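Local atomic coordinates of putative exported protein (Bordetella parapertussis, PDB entry 3OCJ), a protein that is of unknown function but probably acts as an S-adenosylmethionine-dependent methyltransferase, and holds a molecule of palmitic acid in the crystal. Residues Ala68-Arg73 with Val90-Leu95; Arg13-Asp18 with Leu61-Leu66. All coordinates share one frame; numbering follows the deposited sequence.

Contact 1: residues Ala68-Arg73 with Val90-Leu95; sequences AEWTHR and VFYERL. With PLM (palmitic acid), chain D.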
loop_
_atom_site.group_PDB
_atom_site.type_symbol
_atom_site.label_atom_id
_atom_site.label_comp_id
_atom_site.label_asym_id
_atom_site.label_seq_id
_atom_site.Cartn_x
_atom_site.Cartn_y
_atom_site.Cartn_z
ATOM N N ALA A 68 8.487 -2.158 2.710
ATOM C CA ALA A 68 8.125 -1.540 3.983
ATOM C C ALA A 68 8.720 -0.141 4.094
ATOM O O ALA A 68 8.027 0.812 4.466
ATOM C CB ALA A 68 8.585 -2.402 5.148
ATOM N N GLU A 69 10.006 -0.022 3.773
ATOM C CA GLU A 69 10.679 1.265 3.885
ATOM C C GLU A 69 9.998 2.318 3.031
ATOM O O GLU A 69 9.666 3.403 3.513
ATOM C CB GLU A 69 12.151 1.175 3.493
ATOM C CG GLU A 69 12.796 2.555 3.423
ATOM C CD GLU A 69 14.305 2.525 3.296
ATOM O OE1 GLU A 69 14.877 1.438 3.060
ATOM O OE2 GLU A 69 14.912 3.608 3.436
ATOM N N TRP A 70 9.790 2.012 1.754
ATOM C CA TRP A 70 9.254 3.019 0.849
ATOM C C TRP A 70 7.766 3.306 1.033
ATOM O O TRP A 70 7.316 4.437 0.815
ATOM C CB TRP A 70 9.646 2.719 -0.603
ATOM C CG TRP A 70 11.101 2.919 -0.770
ATOM C CD1 TRP A 70 12.040 1.965 -1.012
ATOM C CD2 TRP A 70 11.810 4.152 -0.612
ATOM N NE1 TRP A 70 13.293 2.530 -1.043
ATOM C CE2 TRP A 70 13.178 3.875 -0.801
ATOM C CE3 TRP A 70 11.417 5.469 -0.345
ATOM C CZ2 TRP A 70 14.160 4.864 -0.737
ATOM C CZ3 TRP A 70 12.396 6.452 -0.276
ATOM C CH2 TRP A 70 13.749 6.143 -0.470
ATOM N N THR A 71 6.997 2.310 1.460
ATOM C CA THR A 71 5.626 2.581 1.861
ATOM C C THR A 71 5.605 3.596 3.005
ATOM O O THR A 71 4.873 4.592 2.959
ATOM C CB THR A 71 4.886 1.308 2.310
ATOM O OG1 THR A 71 4.842 0.379 1.228
ATOM C CG2 THR A 71 3.460 1.649 2.711
ATOM N N HIS A 72 6.422 3.354 4.024
ATOM C CA HIS A 72 6.465 4.268 5.155
ATOM C C HIS A 72 6.871 5.669 4.712
ATOM O O HIS A 72 6.198 6.652 5.022
ATOM C CB HIS A 72 7.430 3.779 6.226
ATOM C CG HIS A 72 7.627 4.762 7.336
ATOM N ND1 HIS A 72 6.724 4.911 8.368
ATOM C CD2 HIS A 72 8.610 5.665 7.561
ATOM C CE1 HIS A 72 7.147 5.859 9.185
ATOM N NE2 HIS A 72 8.289 6.333 8.721
ATOM N N ARG A 73 7.991 5.756 4.002
ATOM C CA ARG A 73 8.551 7.057 3.656
ATOM C C ARG A 73 7.610 7.815 2.722
ATOM O O ARG A 73 7.438 9.029 2.837
ATOM C CB ARG A 73 9.959 6.902 3.064
ATOM C CG ARG A 73 10.968 6.332 4.054
ATOM C CD ARG A 73 12.346 6.096 3.428
ATOM N NE ARG A 73 13.010 7.348 3.083
ATOM C CZ ARG A 73 14.305 7.451 2.810
ATOM N NH1 ARG A 73 15.076 6.373 2.838
ATOM N NH2 ARG A 73 14.828 8.630 2.503
ATOM N N VAL A 90 7.133 16.381 -7.227
ATOM C CA VAL A 90 5.862 16.262 -7.938
ATOM C C VAL A 90 5.327 14.836 -7.839
ATOM O O VAL A 90 4.137 14.616 -7.586
ATOM C CB VAL A 90 5.986 16.673 -9.413
ATOM C CG1 VAL A 90 4.673 16.409 -10.144
ATOM C CG2 VAL A 90 6.359 18.146 -9.517
ATOM N N PHE A 91 6.204 13.854 -8.018
ATOM C CA PHE A 91 5.798 12.456 -7.876
ATOM C C PHE A 91 5.284 12.149 -6.465
ATOM O O PHE A 91 4.270 11.462 -6.292
ATOM C CB PHE A 91 6.951 11.510 -8.223
ATOM C CG PHE A 91 7.455 11.639 -9.642
ATOM C CD1 PHE A 91 6.610 12.047 -10.661
ATOM C CD2 PHE A 91 8.769 11.311 -9.956
ATOM C CE1 PHE A 91 7.071 12.150 -11.967
ATOM C CE2 PHE A 91 9.240 11.412 -11.256
ATOM C CZ PHE A 91 8.388 11.831 -12.263
ATOM N N TYR A 92 5.980 12.656 -5.451
ATOM C CA TYR A 92 5.594 12.445 -4.056
ATOM C C TYR A 92 4.308 13.172 -3.663
ATOM O O TYR A 92 3.635 12.765 -2.722
ATOM C CB TYR A 92 6.680 12.958 -3.108
ATOM C CG TYR A 92 7.748 11.976 -2.666
ATOM C CD1 TYR A 92 8.765 11.584 -3.525
ATOM C CD2 TYR A 92 7.782 11.511 -1.354
ATOM C CE1 TYR A 92 9.762 10.717 -3.099
ATOM C CE2 TYR A 92 8.769 10.645 -0.925
ATOM C CZ TYR A 92 9.756 10.255 -1.802
ATOM O OH TYR A 92 10.753 9.395 -1.373
ATOM N N GLU A 93 3.990 14.277 -4.341
ATOM C CA GLU A 93 2.946 15.177 -3.844
ATOM C C GLU A 93 1.744 15.381 -4.748
ATOM O O GLU A 93 0.709 15.885 -4.290
ATOM C CB GLU A 93 3.550 16.538 -3.466
ATOM C CG GLU A 93 4.487 16.442 -2.281
ATOM C CD GLU A 93 5.131 17.757 -1.902
ATOM O OE1 GLU A 93 4.777 18.813 -2.488
ATOM O OE2 GLU A 93 5.975 17.725 -0.980
ATOM N N ARG A 94 1.850 15.014 -6.013
ATOM C CA ARG A 94 0.780 15.335 -6.954
ATOM C C ARG A 94 0.111 14.143 -7.640
ATOM O O ARG A 94 -1.011 14.263 -8.128
ATOM C CB ARG A 94 1.261 16.349 -7.985
ATOM C CG ARG A 94 1.708 17.654 -7.350
ATOM C CD ARG A 94 2.232 18.630 -8.379
ATOM N NE ARG A 94 1.205 19.030 -9.334
ATOM C CZ ARG A 94 1.443 19.777 -10.406
ATOM N NH1 ARG A 94 2.675 20.201 -10.660
ATOM N NH2 ARG A 94 0.453 20.098 -11.227
ATOM N N LEU A 95 0.771 12.992 -7.691
ATOM C CA LEU A 95 0.165 11.859 -8.381
ATOM C C LEU A 95 -1.122 11.456 -7.670
ATOM O O LEU A 95 -1.130 11.279 -6.458
ATOM C CB LEU A 95 1.135 10.682 -8.456
ATOM C CG LEU A 95 2.450 10.985 -9.176
ATOM C CD1 LEU A 95 3.322 9.734 -9.176
ATOM C CD2 LEU A 95 2.205 11.469 -10.600
HETATM C C1 PLM D . 1.542 -0.502 -2.145
HETATM O O1 PLM D . 1.026 -0.049 -1.103
HETATM O O2 PLM D . 2.389 -1.415 -2.038
HETATM C C2 PLM D . 1.182 0.024 -3.524
HETATM C C3 PLM D . 0.343 1.302 -3.492
HETATM C C4 PLM D . 0.292 1.870 -4.910
HETATM C C5 PLM D . -0.698 3.015 -5.076
HETATM C C6 PLM D . -0.290 4.256 -4.289
HETATM C C7 PLM D . 1.208 4.528 -4.334
HETATM C C8 PLM D . 1.721 4.909 -5.718
HETATM C C9 PLM D . 3.214 5.192 -5.600
HETATM C CA PLM D . 3.763 6.005 -6.763
HETATM C CB PLM D . 5.032 6.725 -6.320
HETATM C CC PLM D . 5.875 7.181 -7.499
HETATM C CD PLM D . 7.150 7.853 -7.008
HETATM C CE PLM D . 8.063 8.149 -8.193
HETATM C CF PLM D . 9.501 8.374 -7.752
HETATM C CG PLM D . 9.642 9.555 -6.806
HETATM O O HOH W 1 11.595 10.028 1.614
#

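Contact 2: residues Arg13-Asp18 with Leu61-Leu66; sequences RAASAD and LLYRGL. With PLM (palmitic acid), chain D.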
loop_
_atom_site.group_PDB
_atom_site.type_symbol
_atom_site.label_atom_id
_atom_site.label_comp_id
_atom_site.label_asym_id
_atom_site.label_seq_id
_atom_site.Cartn_x
_atom_site.Cartn_y
_atom_site.Cartn_z
ATOM N N ARG A 13 23.077 -10.068 -9.421
ATOM C CA ARG A 13 23.874 -8.950 -9.924
ATOM C C ARG A 13 23.796 -7.784 -8.956
ATOM O O ARG A 13 22.901 -7.729 -8.120
ATOM C CB ARG A 13 23.334 -8.485 -11.269
ATOM C CG ARG A 13 23.354 -9.562 -12.329
ATOM C CD ARG A 13 22.686 -9.088 -13.602
ATOM N NE ARG A 13 23.537 -8.154 -14.324
ATOM C CZ ARG A 13 23.165 -7.452 -15.385
ATOM N NH1 ARG A 13 21.912 -7.528 -15.834
ATOM N NH2 ARG A 13 24.031 -6.653 -15.976
ATOM N N ALA A 14 24.731 -6.848 -9.076
ATOM C CA ALA A 14 24.590 -5.581 -8.363
ATOM C C ALA A 14 23.299 -4.890 -8.789
ATOM O O ALA A 14 22.926 -4.910 -9.969
ATOM C CB ALA A 14 25.775 -4.681 -8.671
ATOM N N ALA A 15 22.624 -4.246 -7.841
ATOM C CA ALA A 15 21.406 -3.518 -8.174
ATOM C C ALA A 15 21.654 -2.460 -9.249
ATOM O O ALA A 15 20.793 -2.219 -10.100
ATOM C CB ALA A 15 20.781 -2.887 -6.919
ATOM N N SER A 16 22.829 -1.841 -9.242
ATOM C CA SER A 16 23.131 -0.836 -10.249
ATOM C C SER A 16 23.113 -1.440 -11.658
ATOM O O SER A 16 22.731 -0.781 -12.617
ATOM C CB SER A 16 24.468 -0.141 -9.959
ATOM O OG SER A 16 25.552 -1.054 -10.009
ATOM N N ALA A 17 23.537 -2.698 -11.790
ATOM C CA ALA A 17 23.544 -3.339 -13.105
ATOM C C ALA A 17 22.117 -3.611 -13.576
ATOM O O ALA A 17 21.768 -3.330 -14.731
ATOM C CB ALA A 17 24.344 -4.642 -13.061
ATOM N N ASP A 18 21.284 -4.158 -12.699
ATOM C CA ASP A 18 19.887 -4.387 -13.056
ATOM C C ASP A 18 19.161 -3.070 -13.324
ATOM O O ASP A 18 18.340 -2.981 -14.245
ATOM C CB ASP A 18 19.175 -5.184 -11.970
ATOM C CG ASP A 18 19.564 -6.646 -11.975
ATOM O OD1 ASP A 18 19.564 -7.247 -13.066
ATOM O OD2 ASP A 18 19.858 -7.185 -10.896
ATOM N N LEU A 61 11.725 1.515 -10.327
ATOM C CA LEU A 61 12.159 1.031 -11.634
ATOM C C LEU A 61 12.642 -0.410 -11.518
ATOM O O LEU A 61 12.366 -1.234 -12.389
ATOM C CB LEU A 61 13.291 1.903 -12.189
ATOM C CG LEU A 61 12.823 3.238 -12.774
ATOM C CD1 LEU A 61 13.996 4.202 -12.881
ATOM C CD2 LEU A 61 12.170 3.019 -14.137
ATOM N N LEU A 62 13.364 -0.694 -10.436
ATOM C CA LEU A 62 13.957 -2.022 -10.220
ATOM C C LEU A 62 12.918 -3.056 -9.832
ATOM O O LEU A 62 12.889 -4.161 -10.388
ATOM C CB LEU A 62 15.006 -1.972 -9.111
ATOM C CG LEU A 62 16.393 -1.483 -9.486
ATOM C CD1 LEU A 62 17.202 -1.198 -8.237
ATOM C CD2 LEU A 62 17.083 -2.538 -10.345
ATOM N N TYR A 63 12.078 -2.714 -8.857
ATOM C CA TYR A 63 11.248 -3.721 -8.191
ATOM C C TYR A 63 9.756 -3.595 -8.471
ATOM O O TYR A 63 8.982 -4.501 -8.153
ATOM C CB TYR A 63 11.526 -3.728 -6.678
ATOM C CG TYR A 63 13.014 -3.827 -6.391
ATOM C CD1 TYR A 63 13.750 -4.936 -6.808
ATOM C CD2 TYR A 63 13.688 -2.800 -5.738
ATOM C CE1 TYR A 63 15.120 -5.009 -6.577
ATOM C CE2 TYR A 63 15.055 -2.875 -5.494
ATOM C CZ TYR A 63 15.761 -3.972 -5.913
ATOM O OH TYR A 63 17.124 -4.036 -5.670
ATOM N N ARG A 64 9.340 -2.449 -9.014
ATOM C CA ARG A 64 7.981 -2.278 -9.536
ATOM C C ARG A 64 6.893 -2.474 -8.476
ATOM O O ARG A 64 5.775 -2.893 -8.764
ATOM C CB ARG A 64 7.765 -3.162 -10.769
ATOM C CG ARG A 64 8.777 -2.845 -11.871
ATOM C CD ARG A 64 8.501 -3.582 -13.172
ATOM N NE ARG A 64 8.508 -5.025 -13.002
ATOM C CZ ARG A 64 7.429 -5.795 -13.118
ATOM N NH1 ARG A 64 7.529 -7.103 -12.946
ATOM N NH2 ARG A 64 6.253 -5.259 -13.412
ATOM N N GLY A 65 7.243 -2.136 -7.246
ATOM C CA GLY A 65 6.297 -2.128 -6.144
ATOM C C GLY A 65 6.943 -1.468 -4.939
ATOM O O GLY A 65 8.099 -1.035 -4.998
ATOM N N LEU A 66 6.198 -1.382 -3.845
ATOM C CA LEU A 66 6.697 -0.768 -2.628
ATOM C C LEU A 66 7.052 -1.819 -1.597
ATOM O O LEU A 66 6.355 -2.829 -1.463
ATOM C CB LEU A 66 5.653 0.179 -2.035
ATOM C CG LEU A 66 5.275 1.390 -2.881
ATOM C CD1 LEU A 66 4.164 2.186 -2.201
ATOM C CD2 LEU A 66 6.479 2.276 -3.162
HETATM C C1 PLM D . 1.542 -0.502 -2.145
HETATM O O1 PLM D . 1.026 -0.049 -1.103
HETATM O O2 PLM D . 2.389 -1.415 -2.038
HETATM C C2 PLM D . 1.182 0.024 -3.524
HETATM C C3 PLM D . 0.343 1.302 -3.492
HETATM C C4 PLM D . 0.292 1.870 -4.910
HETATM C C5 PLM D . -0.698 3.015 -5.076
HETATM C C6 PLM D . -0.290 4.256 -4.289
HETATM C C7 PLM D . 1.208 4.528 -4.334
HETATM C C8 PLM D . 1.721 4.909 -5.718
HETATM C C9 PLM D . 3.214 5.192 -5.600
HETATM C CA PLM D . 3.763 6.005 -6.763
HETATM C CB PLM D . 5.032 6.725 -6.320
HETATM C CC PLM D . 5.875 7.181 -7.499
HETATM C CD PLM D . 7.150 7.853 -7.008
HETATM C CE PLM D . 8.063 8.149 -8.193
HETATM C CF PLM D . 9.501 8.374 -7.752
HETATM C CG PLM D . 9.642 9.555 -6.806
#

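Contact 1: residues Ala68-Arg73 with Val90-Leu95
Tyr92 and Trp70 meet between two well-separated helices, the phenol oxygen of one approaching the six-membered ring of the other. The CA atoms of Arg73 and Tyr92, the nearest pair, are still 9.9 Å apart, and long side chains do the bridging. Tyr92 OH lies 3.5 Å from Trp70 CZ3, and the two side chains cross at a slant. With chi1 at -91°, away from a staggered value, the Tyr92 ring reaches toward helix 68-76 and has the Arg73 carbonyl oxygen loosely at its edge, 4.3 Å from CE2. A water 3.2 Å from Tyr92 OH links it weakly to Arg73 NE. Beside this junction Trp70 CH2 lies over the centre of the Arg73 guanidinium, 3.5 Å from its plane. The salt bridge to Glu69 helps to set the turn of the guanidinium: Arg73 NH1 meets the anti side of Glu69 OE2 at 2.8 Å, 22° out of the carboxylate plane. The palmitic acid tail lies against Phe91, CB 3.5 Å from PLM CE, and its last carbon CG is 3.9 Å from Tyr92 CE1. This buried, water-assisted meeting of phenol and indole belongs to the helical part preceding the Rossmann-like methyltransferase sheet; its 90-95 side also lines the palmitic acid site.

Contact 2: residues Arg13-Asp18 with Leu61-Leu66
The first turn of helix 15-33 lies beside the last turn of helix 55-63, with the CA atoms of Asp18 and Leu62 closest at 7.0 Å. Leu62 makes the largest share of the contact, through both of its methyl groups. CD2 lies against the backbone of the opposite turn, 3.7 Å from the carbonyl oxygen of Ala15, and equally close to Asp18 CB. CD1 lies 4.2 Å from the methyl carbon CB of Ala15. With chi1 at -82°, CG stands beside the backbone N and the branch is carried out toward the neighbouring helix. Tyr63 adds a second touch: its OH comes to 4.0 Å from Ala15 CB, while Leu62 CB packs over the centre of its ring, 3.6 Å above the plane. Asp18 packs through CB, while its carboxylate is engaged on its own side, OD2 in a hydrogen bond with Ser11 and OD1 in a long salt bridge to Arg13 NH1. No hydrogen bond joins the two segments, and Ala15 and Leu62 make an apolar patch near the surface. Around it, Leu19 of helix 15-33 continues the packing onto Leu61 and Leu62, and Phe59 of helix 55-63 meets Tyr63 edge-to-face. Past Tyr63 the chain leaves the helix at Arg64, which has positive phi, and runs through Gly65 and Leu66 toward helix 68-76.

The two contacts follow one another along the chain, contact 2 closing before contact 1 opens, and their centres are about 17 Å apart. They join directly where Leu66 CB packs 3.4 Å from Thr71 OG1, at the short connection between helices 55-63 and 68-76. Palmitic acid gives a second tie, running between them: Leu66 CB of contact 2 lies 3.6 Å from the carboxyl oxygen O2, whereas Phe91, Tyr92 and Leu95 of contact 1 meet the hydrocarbon tail. Tyr199 bonds both to the ligand and to the backbone N of Leu66. Residues 13-18 are remote from this pocket, at the outer side of the helical layer.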